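Local coordinates for protein staphylococcal enterotoxin-like toxin (Staphylococcus aureus, PDB 4DXF) that probably binds host glycans as a secreted staphylococcal superantigen-like protein, built from an OB-fold domain and a beta-grasp domain, at residues A[29-34]-A[131-136]. Sequence-based numbering, arbitrary orientation.
Sequences EFKNEI and ITKEQI
Lys31 and Lys133 have the closest CA atoms across the two segments, and these are still 9.9 Å apart, so side chains alone bridge the two segments. The chain turns a corner at Asn32, separating the strand through Glu29 and Phe30 from the one that runs on through Ile34. Across from it, 131-136 leaves one strand at Ile131, loops, and enters another at Gln135. At Lys31, Thr132 and Lys133 the CB faces the opposing segment.

Lys31 does the reaching. Its chain is extended beyond CG (chi2 -166°), which carries Lys31 NZ across to 3.8 Å from Thr132 OG1, too long for a hydrogen bond, with the two side chains meeting at about a right angle. Lys31 NZ lies 4.0 Å from Lys133 CD, and Lys31 CE touches that methylene as well. Lys31 NZ also makes a long salt bridge, 3.8 Å, to Glu29 OE1 on its own strand; Glu29 OE2 pairs with Lys144. The carboxylates of Glu29 and Asp77 probably offset the charges of the two lysines.

This contact is one small part of the interface between the two domains of the superantigen fold: 29-34 belongs to the OB-fold domain, 131-136 to the beta-grasp domain, and the buried surface of 103 Å² means that the two segments touch lightly.

CG and CD of Lys133 lie against Lys31 NZ, and the bends at chi3 (72°) and chi4 turn its own ammonium away, leaving Lys31 NZ and Lys133 NZ 6.0 Å apart. Lys133 NZ instead forms a salt bridge with Asp77 and hydrogen-bonds Thr98, both in the OB-fold domain, and adds a weak bond to Gln135 O at 3.1 Å.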
loop_
_atom_site.group_PDB
_atom_site.type_symbol
_atom_site.label_atom_id
_atom_site.label_comp_id
_atom_site.label_asym_id
_atom_site.label_seq_id
_atom_site.Cartn_x
_atom_site.Cartn_y
_atom_site.Cartn_z
ATOM N N GLU A 29 -0.889 -11.466 -1.135
ATOM C CA GLU A 29 -1.562 -11.129 0.100
ATOM C C GLU A 29 -1.562 -12.384 0.960
ATOM O O GLU A 29 -2.036 -13.394 0.462
ATOM C CB GLU A 29 -3.001 -10.742 -0.162
ATOM C CG GLU A 29 -3.120 -9.323 -0.727
ATOM C CD GLU A 29 -4.520 -8.889 -1.058
ATOM O OE1 GLU A 29 -5.457 -9.285 -0.327
ATOM O OE2 GLU A 29 -4.676 -8.166 -2.075
ATOM N N PHE A 30 -1.012 -12.317 2.171
ATOM C CA PHE A 30 -0.945 -13.491 3.103
ATOM C C PHE A 30 -1.715 -13.183 4.329
ATOM O O PHE A 30 -1.399 -12.267 5.045
ATOM C CB PHE A 30 0.526 -13.837 3.406
ATOM C CG PHE A 30 1.319 -14.167 2.139
ATOM C CD1 PHE A 30 2.487 -13.511 1.859
ATOM C CD2 PHE A 30 0.885 -15.178 1.278
ATOM C CE1 PHE A 30 3.195 -13.843 0.735
ATOM C CE2 PHE A 30 1.576 -15.505 0.167
ATOM C CZ PHE A 30 2.714 -14.811 -0.123
ATOM N N LYS A 31 -2.786 -13.923 4.602
ATOM C CA LYS A 31 -3.651 -13.469 5.650
ATOM C C LYS A 31 -3.754 -14.655 6.649
ATOM O O LYS A 31 -3.470 -15.805 6.254
ATOM C CB LYS A 31 -5.062 -13.093 5.156
ATOM C CG LYS A 31 -5.075 -11.800 4.264
ATOM C CD LYS A 31 -6.519 -11.261 4.086
ATOM C CE LYS A 31 -6.566 -10.541 2.752
ATOM N NZ LYS A 31 -7.934 -10.029 2.449
ATOM N N ASN A 32 -4.016 -14.274 7.882
ATOM C CA ASN A 32 -4.149 -15.237 9.048
ATOM C C ASN A 32 -2.866 -16.091 9.159
ATOM O O ASN A 32 -2.886 -17.346 9.308
ATOM C CB ASN A 32 -5.356 -16.128 8.801
ATOM C CG ASN A 32 -6.657 -15.320 8.763
ATOM O OD1 ASN A 32 -6.840 -14.410 9.557
ATOM N ND2 ASN A 32 -7.566 -15.655 7.837
ATOM N N GLU A 33 -1.705 -15.417 9.129
ATOM C CA GLU A 33 -0.422 -16.077 9.160
ATOM C C GLU A 33 0.269 -15.834 10.532
ATOM O O GLU A 33 -0.281 -15.162 11.379
ATOM C CB GLU A 33 0.479 -15.519 7.987
ATOM C CG GLU A 33 0.006 -15.938 6.588
ATOM C CD GLU A 33 0.170 -17.469 6.277
ATOM O OE1 GLU A 33 1.001 -18.118 6.928
ATOM O OE2 GLU A 33 -0.486 -17.998 5.318
ATOM N N ILE A 34 1.433 -16.422 10.748
ATOM C CA ILE A 34 2.259 -16.001 11.896
ATOM C C ILE A 34 3.560 -15.349 11.353
ATOM O O ILE A 34 3.982 -15.682 10.216
ATOM C CB ILE A 34 2.564 -17.161 12.844
ATOM C CG1 ILE A 34 3.430 -18.174 12.167
ATOM C CG2 ILE A 34 1.187 -17.762 13.343
ATOM C CD1 ILE A 34 4.040 -19.233 13.188
ATOM N N ILE A 131 -13.583 -2.984 0.508
ATOM C CA ILE A 131 -12.760 -3.142 1.701
ATOM C C ILE A 131 -13.192 -4.423 2.423
ATOM O O ILE A 131 -14.385 -4.516 2.795
ATOM C CB ILE A 131 -12.956 -1.953 2.633
ATOM C CG1 ILE A 131 -12.336 -0.718 1.920
ATOM C CG2 ILE A 131 -12.331 -2.191 4.044
ATOM C CD1 ILE A 131 -12.806 0.608 2.481
ATOM N N THR A 132 -12.246 -5.330 2.600
ATOM C CA THR A 132 -12.553 -6.665 3.217
ATOM C C THR A 132 -11.768 -6.910 4.502
ATOM O O THR A 132 -11.897 -7.956 5.166
ATOM C CB THR A 132 -12.301 -7.788 2.220
ATOM O OG1 THR A 132 -10.917 -7.812 1.805
ATOM C CG2 THR A 132 -13.244 -7.624 0.993
ATOM N N LYS A 133 -11.012 -5.903 4.895
ATOM C CA LYS A 133 -10.118 -5.940 6.027
ATOM C C LYS A 133 -10.428 -4.928 7.094
ATOM O O LYS A 133 -10.646 -3.731 6.843
ATOM C CB LYS A 133 -8.640 -5.845 5.590
ATOM C CG LYS A 133 -7.973 -7.186 5.272
ATOM C CD LYS A 133 -6.571 -7.020 4.675
ATOM C CE LYS A 133 -5.451 -6.541 5.698
ATOM N NZ LYS A 133 -5.554 -7.226 7.145
ATOM N N GLU A 134 -10.429 -5.418 8.335
ATOM C CA GLU A 134 -10.673 -4.631 9.521
ATOM C C GLU A 134 -9.613 -3.549 9.695
ATOM O O GLU A 134 -9.912 -2.390 10.021
ATOM C CB GLU A 134 -10.659 -5.547 10.778
ATOM C CG GLU A 134 -11.587 -5.054 11.747
ATOM C CD GLU A 134 -12.023 -6.091 12.793
ATOM O OE1 GLU A 134 -11.387 -7.152 12.962
ATOM O OE2 GLU A 134 -13.037 -5.798 13.423
ATOM N N GLN A 135 -8.375 -3.954 9.456
ATOM C CA GLN A 135 -7.272 -3.034 9.604
ATOM C C GLN A 135 -6.473 -3.155 8.287
ATOM O O GLN A 135 -6.099 -4.221 7.888
ATOM C CB GLN A 135 -6.410 -3.458 10.757
ATOM C CG GLN A 135 -5.425 -2.373 11.124
ATOM C CD GLN A 135 -4.537 -2.744 12.286
ATOM O OE1 GLN A 135 -3.648 -3.558 12.151
ATOM N NE2 GLN A 135 -4.778 -2.145 13.419
ATOM N N ILE A 136 -6.185 -2.034 7.634
ATOM C CA ILE A 136 -5.521 -2.068 6.358
ATOM C C ILE A 136 -4.357 -1.077 6.417
ATOM O O ILE A 136 -4.512 -0.008 7.050
ATOM C CB ILE A 136 -6.541 -1.667 5.245
ATOM C CG1 ILE A 136 -5.893 -1.833 3.871
ATOM C CG2 ILE A 136 -7.241 -0.310 5.538
ATOM C CD1 ILE A 136 -6.888 -1.802 2.806
#